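Local coordinates for fructooligosaccharide ABC transporter substrate-binding protein FusA (Streptococcus pneumoniae, PDB 5G5Y) that binds kestose, nystose, fructofuranosyl-nystose and inulin as the solute-binding component of the FusABC-MsmK importer that takes up fructooligosaccharides, at residues K3-M8 against L58-H63; S68-M73 against M427-L432; G79-V84 against K309-S314; K90-L95 against K324-Q329. All blocks are in the same frame, centred on the assembly; numbering follows the deposited sequence.

Interaction 1. Residues K3-M8 against L58-H63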
# COMPACT_ATOMS: atom_id res chain seq x y z
N LYS A 3 14.15 -20.95 27.93
CA LYS A 3 13.60 -21.97 27.00
C LYS A 3 14.06 -21.58 25.58
O LYS A 3 14.55 -20.46 25.40
CB LYS A 3 12.09 -21.95 27.07
N THR A 4 13.93 -22.47 24.61
CA THR A 4 14.47 -22.18 23.28
C THR A 4 13.49 -22.44 22.16
O THR A 4 12.71 -23.38 22.21
CB THR A 4 15.71 -23.05 22.99
OG1 THR A 4 15.32 -24.42 22.99
CG2 THR A 4 16.75 -22.82 24.00
N LEU A 5 13.57 -21.64 21.10
CA LEU A 5 12.81 -21.96 19.89
C LEU A 5 13.67 -21.63 18.68
O LEU A 5 14.49 -20.71 18.71
CB LEU A 5 11.54 -21.12 19.84
CG LEU A 5 10.46 -21.35 20.89
CD1 LEU A 5 9.45 -20.23 20.86
CD2 LEU A 5 9.80 -22.72 20.68
N LYS A 6 13.45 -22.34 17.60
CA LYS A 6 14.18 -22.08 16.34
C LYS A 6 13.24 -21.41 15.35
O LYS A 6 12.25 -22.01 14.95
CB LYS A 6 14.68 -23.36 15.68
CG LYS A 6 15.79 -24.06 16.44
CD LYS A 6 16.18 -25.40 15.81
CE LYS A 6 16.68 -25.29 14.36
NZ LYS A 6 17.86 -24.39 14.16
N PHE A 7 13.58 -20.19 14.94
CA PHE A 7 12.78 -19.42 14.00
C PHE A 7 13.61 -19.14 12.75
O PHE A 7 14.73 -18.65 12.86
CB PHE A 7 12.38 -18.05 14.57
CG PHE A 7 11.36 -18.08 15.69
CD1 PHE A 7 10.61 -19.21 15.99
CD2 PHE A 7 11.06 -16.90 16.37
CE1 PHE A 7 9.66 -19.20 17.00
CE2 PHE A 7 10.12 -16.90 17.39
CZ PHE A 7 9.41 -18.05 17.70
N MET A 8 13.01 -19.37 11.57
CA MET A 8 13.55 -18.81 10.32
C MET A 8 13.04 -17.38 10.22
O MET A 8 11.90 -17.09 10.63
CB MET A 8 13.07 -19.61 9.13
CG MET A 8 13.65 -19.18 7.77
SD MET A 8 12.69 -19.82 6.40
CE MET A 8 12.66 -21.56 6.69
N LEU A 58 12.61 -27.97 8.73
CA LEU A 58 11.64 -26.97 9.18
C LEU A 58 12.07 -26.40 10.53
O LEU A 58 12.53 -27.14 11.42
CB LEU A 58 10.23 -27.54 9.28
CG LEU A 58 9.53 -27.99 7.97
CD1 LEU A 58 8.15 -28.58 8.25
CD2 LEU A 58 9.40 -26.84 7.00
N PRO A 59 11.89 -25.07 10.71
CA PRO A 59 12.06 -24.46 12.02
C PRO A 59 10.78 -24.66 12.84
O PRO A 59 9.83 -25.24 12.34
CB PRO A 59 12.26 -22.99 11.65
CG PRO A 59 11.39 -22.78 10.49
CD PRO A 59 11.50 -24.07 9.70
N ASP A 60 10.74 -24.12 14.05
CA ASP A 60 9.50 -24.14 14.86
C ASP A 60 8.45 -23.16 14.29
O ASP A 60 7.24 -23.38 14.44
CB ASP A 60 9.81 -23.79 16.30
CG ASP A 60 10.60 -24.86 17.00
OD1 ASP A 60 10.20 -26.04 16.84
OD2 ASP A 60 11.59 -24.52 17.71
N ALA A 61 8.94 -22.10 13.64
CA ALA A 61 8.09 -21.05 13.03
C ALA A 61 8.88 -20.29 12.00
O ALA A 61 10.12 -20.29 12.03
CB ALA A 61 7.60 -20.09 14.09
N ILE A 62 8.17 -19.65 11.06
CA ILE A 62 8.81 -18.80 10.04
C ILE A 62 8.32 -17.38 10.38
O ILE A 62 7.12 -17.11 10.31
CB ILE A 62 8.40 -19.22 8.63
CG1 ILE A 62 8.78 -20.68 8.37
CG2 ILE A 62 9.03 -18.29 7.58
CD1 ILE A 62 8.23 -21.23 7.05
N HIS A 63 9.26 -16.53 10.76
CA HIS A 63 9.05 -15.17 11.24
C HIS A 63 9.32 -14.18 10.11
O HIS A 63 10.28 -14.34 9.36
CB HIS A 63 9.97 -14.95 12.42
CG HIS A 63 10.02 -13.57 12.96
ND1 HIS A 63 10.90 -12.64 12.48
CD2 HIS A 63 9.38 -12.99 13.99
CE1 HIS A 63 10.77 -11.52 13.17
NE2 HIS A 63 9.87 -11.72 14.11
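Strand 3-8 and the short strand 61-63 pair in parallel as the two inner strands of a four-stranded mixed sheet, a buried contact in which Phe7 faces Ala61 and Met8 faces Ile62. The ladder runs from Met8 N to Ala61 O at 3.1 Å and from His63 N to Met8 O at 2.7 Å. Before the strand proper begins, Asp60 extends the pairing with its side chain. Its CG lies beside its own backbone N, anti to the carbonyl carbon (chi1 -69°), and OD2 receives Lys6 N at 2.9 Å in a nearly straight bond on the anti side of the carboxylate. Asp60 N returns a bond to Lys6 O.

The two faces differ. On one, CD1 of the Phe7 ring meets Ala61 CB obliquely at 3.7 Å, and Trp325 adds an edge-to-face ring contact with Phe7. On the other, the Pro59 ring packs its CG against Met8 CB at 3.8 Å, while Met8 and Ile62 run alongside each other with a common heading, SD against CG2 at 4.1 Å. Helix 45-55 adds to this second face. Strand 34-41 flanks strand 3-10, giving the 2-1-3 strand order characteristic of the alpha/beta lobes of periplasmic-binding-protein folds.

Interaction 2. Residues S68-M73 against M427-L432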
# COMPACT_ATOMS: atom_id res chain seq x y z
N SER A 68 2.38 -15.52 0.01
CA SER A 68 1.12 -15.31 -0.70
C SER A 68 0.00 -16.24 -0.16
O SER A 68 0.27 -17.25 0.50
CB SER A 68 1.32 -15.55 -2.20
OG SER A 68 1.42 -16.94 -2.44
N ASP A 69 -1.25 -15.89 -0.47
CA ASP A 69 -2.40 -16.71 -0.11
C ASP A 69 -2.32 -18.12 -0.70
O ASP A 69 -2.62 -19.10 -0.02
CB ASP A 69 -3.70 -16.01 -0.51
CG ASP A 69 -3.97 -14.78 0.34
OD1 ASP A 69 -3.30 -14.60 1.42
OD2 ASP A 69 -4.83 -13.97 -0.05
N VAL A 70 -1.86 -18.18 -1.94
CA VAL A 70 -1.59 -19.46 -2.63
C VAL A 70 -0.63 -20.33 -1.82
O VAL A 70 -0.92 -21.49 -1.61
CB VAL A 70 -1.04 -19.22 -4.05
CG1 VAL A 70 -0.38 -20.47 -4.62
CG2 VAL A 70 -2.18 -18.81 -4.95
N ASP A 71 0.48 -19.74 -1.37
CA ASP A 71 1.51 -20.41 -0.54
C ASP A 71 0.89 -20.90 0.75
O ASP A 71 1.07 -22.06 1.12
CB ASP A 71 2.68 -19.48 -0.14
CG ASP A 71 3.61 -19.11 -1.28
OD1 ASP A 71 3.77 -19.87 -2.24
OD2 ASP A 71 4.22 -18.00 -1.18
N LEU A 72 0.17 -20.03 1.47
CA LEU A 72 -0.44 -20.44 2.76
C LEU A 72 -1.35 -21.65 2.59
O LEU A 72 -1.26 -22.60 3.37
CB LEU A 72 -1.27 -19.32 3.43
CG LEU A 72 -0.46 -18.16 4.01
CD1 LEU A 72 -1.42 -17.05 4.51
CD2 LEU A 72 0.49 -18.62 5.12
N MET A 73 -2.19 -21.61 1.56
CA MET A 73 -3.11 -22.71 1.24
C MET A 73 -2.38 -24.02 0.93
O MET A 73 -2.78 -25.07 1.40
CB MET A 73 -4.01 -22.36 0.05
CG MET A 73 -5.15 -21.40 0.36
SD MET A 73 -5.93 -21.62 1.98
CE MET A 73 -7.49 -20.88 1.50
N MET A 427 -9.31 -15.90 -0.19
CA MET A 427 -10.13 -16.70 -1.09
C MET A 427 -9.68 -18.18 -1.09
O MET A 427 -8.56 -18.52 -0.69
CB MET A 427 -10.04 -16.14 -2.52
CG MET A 427 -10.65 -14.76 -2.70
SD MET A 427 -10.73 -14.29 -4.44
CE MET A 427 -11.47 -12.65 -4.38
N THR A 428 -10.55 -19.04 -1.57
CA THR A 428 -10.15 -20.43 -1.79
C THR A 428 -9.07 -20.54 -2.84
O THR A 428 -8.88 -19.63 -3.70
CB THR A 428 -11.32 -21.31 -2.24
OG1 THR A 428 -11.84 -20.83 -3.49
CG2 THR A 428 -12.38 -21.35 -1.18
N GLN A 429 -8.40 -21.69 -2.84
CA GLN A 429 -7.34 -21.94 -3.84
C GLN A 429 -7.91 -21.84 -5.26
O GLN A 429 -7.33 -21.20 -6.12
CB GLN A 429 -6.65 -23.30 -3.59
CG GLN A 429 -5.27 -23.45 -4.23
CD GLN A 429 -4.24 -24.17 -3.32
OE1 GLN A 429 -4.57 -25.10 -2.56
NE2 GLN A 429 -2.99 -23.71 -3.37
N GLU A 430 -9.07 -22.46 -5.49
CA GLU A 430 -9.73 -22.45 -6.79
C GLU A 430 -10.04 -21.03 -7.28
O GLU A 430 -9.83 -20.69 -8.45
CB GLU A 430 -11.03 -23.24 -6.70
CG GLU A 430 -11.73 -23.43 -8.03
CD GLU A 430 -13.15 -23.95 -7.90
OE1 GLU A 430 -13.71 -23.97 -6.77
OE2 GLU A 430 -13.73 -24.33 -8.94
N ASP A 431 -10.59 -20.24 -6.39
CA ASP A 431 -10.88 -18.84 -6.72
C ASP A 431 -9.61 -18.02 -6.93
O ASP A 431 -9.55 -17.24 -7.89
CB ASP A 431 -11.82 -18.20 -5.70
CG ASP A 431 -13.26 -18.72 -5.83
OD1 ASP A 431 -13.65 -19.15 -6.94
OD2 ASP A 431 -14.02 -18.72 -4.84
N LEU A 432 -8.61 -18.24 -6.11
CA LEU A 432 -7.31 -17.57 -6.28
C LEU A 432 -6.75 -17.79 -7.67
O LEU A 432 -6.35 -16.84 -8.36
CB LEU A 432 -6.31 -17.99 -5.21
CG LEU A 432 -6.48 -17.36 -3.83
CD1 LEU A 432 -5.71 -18.11 -2.76
CD2 LEU A 432 -6.01 -15.92 -3.88
O HOH W 1 -7.20 -14.02 -1.26
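Met73 meets Met427 and Gln429, and Leu432 meets Asp69 and Val70, where the starts of helices 69-77 and 429-455 approach. In Met73 a bend at chi2 (-37°) turns SD, and the nearly extended chi3 (-156°) carries CE to 3.4 Å from Met427 O. That carbonyl is buried here without a polar partner, the Met73 methyl lying against it. Gln429 comes from the other direction: its CG stands anti to its backbone N (chi1 -160°), and a further bend at chi2 leads to an amide whose CD, OE1 and NE2 all lie 3.8 Å from Met73 CB. The same NE2 approaches Val70 O and makes a weak hydrogen bond to Asn74 OD1.

Each helix is preceded by an N-cap residue, Ser68 in one segment and Thr428 in the other. Ser68 OG accepts from Asp71 N at 3.1 Å, and Asp71 OD2 answers with a weak bond from Ser68 N, a capping box; Thr428 OG1 likewise accepts from Asp431 N. Two helix starts are thus packed against each other.

Leu432 uses mainly one branch. CD1 sits 3.7 Å from Asp69 CB and 4.2 Å from Val70 CG2, with CD2 a little farther from Asp69 CB. Beyond this apolar patch the Asp69 carboxylate turns to polar partners: OD2 accepts a hydrogen bond from a water at 2.7 Å, which in turn accepts from Met427 N, and the same oxygen forms a salt bridge with Arg307.

Interaction 3. Residues G79-V84 against K309-S314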
# COMPACT_ATOMS: atom_id res chain seq x y z
N GLY A 79 0.03 -29.83 5.30
CA GLY A 79 0.37 -29.98 6.72
C GLY A 79 1.75 -29.43 7.11
O GLY A 79 2.28 -29.80 8.14
N VAL A 80 2.31 -28.53 6.31
CA VAL A 80 3.58 -27.85 6.68
C VAL A 80 3.35 -26.85 7.83
O VAL A 80 4.16 -26.76 8.77
CB VAL A 80 4.20 -27.17 5.45
CG1 VAL A 80 5.35 -26.25 5.82
CG2 VAL A 80 4.64 -28.24 4.45
N ILE A 81 2.23 -26.14 7.76
CA ILE A 81 1.87 -25.18 8.81
C ILE A 81 0.60 -25.64 9.45
O ILE A 81 -0.15 -26.38 8.84
CB ILE A 81 1.74 -23.73 8.28
CG1 ILE A 81 0.60 -23.55 7.25
CG2 ILE A 81 3.08 -23.29 7.70
CD1 ILE A 81 0.39 -22.12 6.77
N ILE A 82 0.31 -25.14 10.64
CA ILE A 82 -0.86 -25.56 11.40
C ILE A 82 -1.88 -24.42 11.59
O ILE A 82 -1.50 -23.22 11.53
CB ILE A 82 -0.47 -26.10 12.79
CG1 ILE A 82 0.19 -25.03 13.68
CG2 ILE A 82 0.47 -27.29 12.59
CD1 ILE A 82 0.26 -25.39 15.15
N PRO A 83 -3.16 -24.79 11.82
CA PRO A 83 -4.12 -23.78 12.23
C PRO A 83 -3.80 -23.25 13.63
O PRO A 83 -3.38 -24.01 14.50
CB PRO A 83 -5.47 -24.53 12.22
CG PRO A 83 -5.22 -25.84 11.57
CD PRO A 83 -3.76 -26.14 11.74
N VAL A 84 -4.00 -21.96 13.83
CA VAL A 84 -3.62 -21.29 15.08
C VAL A 84 -4.77 -20.58 15.81
O VAL A 84 -4.51 -19.93 16.83
CB VAL A 84 -2.52 -20.23 14.81
CG1 VAL A 84 -1.31 -20.88 14.17
CG2 VAL A 84 -3.04 -19.10 13.92
N LYS A 309 2.84 -12.59 8.50
CA LYS A 309 4.19 -12.32 8.93
C LYS A 309 4.70 -13.34 9.94
O LYS A 309 5.76 -13.12 10.53
CB LYS A 309 4.31 -10.91 9.48
CG LYS A 309 4.23 -9.82 8.45
CD LYS A 309 5.29 -9.84 7.38
CE LYS A 309 5.02 -8.73 6.39
NZ LYS A 309 6.25 -8.39 5.66
N MET A 310 3.96 -14.42 10.16
CA MET A 310 4.45 -15.56 10.96
C MET A 310 3.53 -16.72 10.79
O MET A 310 2.33 -16.54 10.86
CB MET A 310 4.51 -15.24 12.44
CG MET A 310 5.29 -16.24 13.27
SD MET A 310 6.37 -15.37 14.39
CE MET A 310 7.11 -16.72 15.33
N VAL A 311 4.10 -17.91 10.54
CA VAL A 311 3.38 -19.17 10.54
C VAL A 311 4.07 -20.14 11.52
O VAL A 311 5.25 -20.01 11.82
CB VAL A 311 3.30 -19.82 9.17
CG1 VAL A 311 2.47 -18.99 8.19
CG2 VAL A 311 4.68 -20.07 8.57
N ILE A 312 3.32 -21.11 12.02
CA ILE A 312 3.85 -22.09 12.94
C ILE A 312 3.86 -23.42 12.20
O ILE A 312 2.84 -23.83 11.61
CB ILE A 312 2.98 -22.16 14.20
CG1 ILE A 312 3.13 -20.85 15.00
CG2 ILE A 312 3.37 -23.40 15.04
CD1 ILE A 312 2.24 -20.81 16.25
N THR A 313 5.00 -24.11 12.24
CA THR A 313 5.14 -25.35 11.47
C THR A 313 4.61 -26.56 12.22
O THR A 313 4.48 -26.55 13.46
CB THR A 313 6.58 -25.67 11.10
OG1 THR A 313 7.29 -25.98 12.30
CG2 THR A 313 7.22 -24.52 10.41
N SER A 314 4.40 -27.62 11.45
CA SER A 314 3.97 -28.91 12.02
C SER A 314 4.99 -29.62 12.91
O SER A 314 4.61 -30.62 13.53
CB SER A 314 3.57 -29.87 10.90
OG SER A 314 4.71 -30.13 10.10
O HOH W 2 0.67 -21.53 11.16
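Val80 O receives Ser314 N at 2.8 Å, the shorter of two backbone hydrogen bonds joining the loop 79-84 to the end of the strand segment 309-314. The donor stands 40° above the carbonyl plane, and the CA-H of Thr313 also approaches this oxygen, with CA at 3.2 Å. Ile312 O is shared in a similar way: Ile82 N donates to it at 3.0 Å, nearly along the C=O axis, and Ile81 CA lies close by. A single bridge between Ile81 and Thr313 results. Farther on, a water accepts from Ile312 N and lies 2.8 Å from Ile82 O, bridging the backbones where they separate. The strand segment begins at substrate-binding Lys309, but the join itself lies away from that site.

Side chains pack on both sides of this join. Ile81 carries CG1 between its backbone N and carbonyl carbon (chi1 63°), leaving CG2 anti to the carbonyl carbon and 3.7 Å from Val311 CG2. Its CD1 reaches the other branch, Val311 CG1, at 4.0 Å, and Leu72 of helix 69-77 adjoins both residues. Ile82 takes the same first torsion but sends CD1 to Ile312 CG2 at 3.7 Å, while the CD1 end of Ile312 meets Val84 CG1. Leu319 touches both Ile82 and Ile312.

At the start of the loop, Gly79, with positive phi, follows helix 69-77 in a Schellman motif. Thr313 OG1 hydrogen-bonds to Pro59 O, in the loop leading into strand 61-63. The polar join is therefore almost wholly backbone and depends little on side-chain identity, whereas the branched side chains pack this edge of the sheet against helices 69-77 and 319-329.

Interaction 4. Residues K90-L95 against K324-Q329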
# COMPACT_ATOMS: atom_id res chain seq x y z
N LYS A 90 -6.69 -19.20 23.46
CA LYS A 90 -6.20 -19.71 24.75
C LYS A 90 -5.06 -18.89 25.33
O LYS A 90 -4.95 -18.74 26.55
CB LYS A 90 -5.67 -21.14 24.60
CG LYS A 90 -6.72 -22.22 24.53
CD LYS A 90 -6.03 -23.58 24.69
CE LYS A 90 -6.63 -24.65 23.81
NZ LYS A 90 -7.89 -25.18 24.39
N TYR A 91 -4.19 -18.37 24.47
CA TYR A 91 -2.88 -17.87 24.94
C TYR A 91 -2.49 -16.46 24.52
O TYR A 91 -1.36 -16.02 24.83
CB TYR A 91 -1.76 -18.81 24.47
CG TYR A 91 -1.95 -20.27 24.86
CD1 TYR A 91 -2.14 -20.66 26.20
CD2 TYR A 91 -1.89 -21.27 23.90
CE1 TYR A 91 -2.32 -22.00 26.55
CE2 TYR A 91 -2.08 -22.61 24.24
CZ TYR A 91 -2.30 -22.95 25.56
OH TYR A 91 -2.46 -24.28 25.86
N MET A 92 -3.36 -15.77 23.78
CA MET A 92 -2.90 -14.53 23.13
C MET A 92 -3.80 -13.32 23.43
O MET A 92 -4.45 -12.79 22.53
CB MET A 92 -2.68 -14.77 21.65
CG MET A 92 -1.76 -15.95 21.33
SD MET A 92 -1.50 -16.10 19.54
CE MET A 92 -0.37 -14.71 19.26
N PRO A 93 -3.83 -12.88 24.73
CA PRO A 93 -4.69 -11.74 25.09
C PRO A 93 -4.41 -10.41 24.36
O PRO A 93 -5.35 -9.62 24.14
CB PRO A 93 -4.47 -11.58 26.61
CG PRO A 93 -3.11 -12.16 26.85
CD PRO A 93 -2.99 -13.30 25.87
N ASN A 94 -3.15 -10.11 24.02
CA ASN A 94 -2.87 -8.86 23.27
C ASN A 94 -3.54 -8.89 21.89
O ASN A 94 -4.20 -7.95 21.50
CB ASN A 94 -1.35 -8.55 23.14
CG ASN A 94 -0.66 -8.35 24.47
OD1 ASN A 94 -1.25 -7.81 25.39
ND2 ASN A 94 0.59 -8.77 24.58
N LEU A 95 -3.37 -9.97 21.16
CA LEU A 95 -3.98 -10.14 19.86
C LEU A 95 -5.50 -10.23 20.00
O LEU A 95 -6.23 -9.64 19.23
CB LEU A 95 -3.43 -11.39 19.18
CG LEU A 95 -4.00 -11.68 17.77
CD1 LEU A 95 -3.88 -10.51 16.82
CD2 LEU A 95 -3.26 -12.86 17.21
N LYS A 324 2.59 -17.51 23.11
CA LYS A 324 2.92 -16.46 24.05
C LYS A 324 4.04 -15.55 23.61
O LYS A 324 3.97 -14.34 23.85
CB LYS A 324 3.17 -17.06 25.46
CG LYS A 324 1.87 -17.59 26.04
CD LYS A 324 2.01 -18.28 27.42
CE LYS A 324 0.60 -18.58 27.93
NZ LYS A 324 0.67 -19.29 29.24
N TRP A 325 5.07 -16.09 22.98
CA TRP A 325 6.14 -15.29 22.40
C TRP A 325 5.55 -14.40 21.30
O TRP A 325 5.81 -13.19 21.26
CB TRP A 325 7.25 -16.19 21.82
CG TRP A 325 8.44 -15.43 21.40
CD1 TRP A 325 9.55 -15.21 22.14
CD2 TRP A 325 8.65 -14.75 20.14
NE1 TRP A 325 10.44 -14.44 21.44
CE2 TRP A 325 9.91 -14.12 20.22
CE3 TRP A 325 7.88 -14.57 18.98
CZ2 TRP A 325 10.44 -13.36 19.17
CZ3 TRP A 325 8.40 -13.80 17.94
CH2 TRP A 325 9.68 -13.23 18.03
N ILE A 326 4.72 -14.97 20.44
CA ILE A 326 4.09 -14.17 19.35
C ILE A 326 3.19 -13.10 19.98
O ILE A 326 3.21 -11.90 19.56
CB ILE A 326 3.30 -15.04 18.36
CG1 ILE A 326 4.25 -15.97 17.61
CG2 ILE A 326 2.56 -14.16 17.31
CD1 ILE A 326 3.59 -17.12 16.89
N ASP A 327 2.42 -13.47 21.00
CA ASP A 327 1.57 -12.45 21.63
C ASP A 327 2.30 -11.24 22.24
O ASP A 327 1.78 -10.10 22.18
CB ASP A 327 0.58 -13.06 22.60
CG ASP A 327 -0.60 -12.16 22.83
OD1 ASP A 327 -1.25 -11.77 21.82
OD2 ASP A 327 -0.83 -11.80 24.00
N ALA A 328 3.54 -11.43 22.72
CA ALA A 328 4.33 -10.34 23.26
C ALA A 328 4.62 -9.31 22.14
O ALA A 328 4.78 -8.12 22.41
CB ALA A 328 5.59 -10.88 23.87
N GLN A 329 4.64 -9.76 20.87
CA GLN A 329 4.91 -8.87 19.74
C GLN A 329 3.72 -7.92 19.47
O GLN A 329 3.94 -6.84 18.91
CB GLN A 329 5.26 -9.61 18.47
CG GLN A 329 6.22 -10.77 18.64
CD GLN A 329 7.44 -10.43 19.49
OE1 GLN A 329 8.12 -9.43 19.25
NE2 GLN A 329 7.71 -11.24 20.53
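Asp327 and the 92-95 turn form the tight part of this contact, in which a carboxylate from helix 319-329 accepts two N-H groups at the start of helix 93-101. The Asp327 CG stands anti to its backbone N (chi1 -158°), and the two oxygens divide the work: OD2 accepts Asn94 N and OD1 accepts Leu95 N, each at 2.9 Å and each through its syn lone pair. This fork supplies acceptors for the first-turn N-H groups of a helix whose N-cap residue, Met92, has no side-chain oxygen to accept from them. A carboxylate at a helix N terminus would probably be stabilised in its charged form. Asn94 adds a return grip, ND2 donating almost straight (175°) to Asp327 O at 3.0 Å, from well above that carbonyl plane though within its own amide plane.

Carbon atoms press close round the fork: Pro93 CD lies 3.2 Å from Asp327 OD2. The Met92 chain passes the Asp327 side chain, the two heading opposite ways, and bends at chi3 (74°) to bring CE 3.6 Å from Ile326 CG2.

Toward solvent the contact is looser. Exposed Lys324 extends past Tyr91, its CE 3.9 Å from ring atom CD1 in an oblique approach, before NZ pairs with Glu320. The Tyr91 ring has Lys90 CB over the centre of one face.

Inward, Ile326 rests on Met310 and Ile312 of strand 310-312, and Trp325 meets Leu28 of helix 23-32, placing helix 319-329 between the sheet and the junction of helices 85-91 and 93-101.

How the interactions relate
From the N terminus, interaction 1 closes first, pairing the opening strand with 58-63 after a helix, a strand and another helix. The chain then runs through 68-73, 79-84 and 90-95, whose partners lie far ahead. Segments 309-314 and 324-329 return in the same order, so interactions 3 and 4 cross, and both are nested within the long loop closed by interaction 2 at 427-432. Interactions 1 and 3 meet in one sheet, where strands 61-63 and 310-312 are neighbours; Trp325 brings interaction 4 against both. Leu72 packs on interaction 3, while other residues of helix 69-77 meet the start of helix 429-455, tying the sheet of strand 310-312 to the later helix.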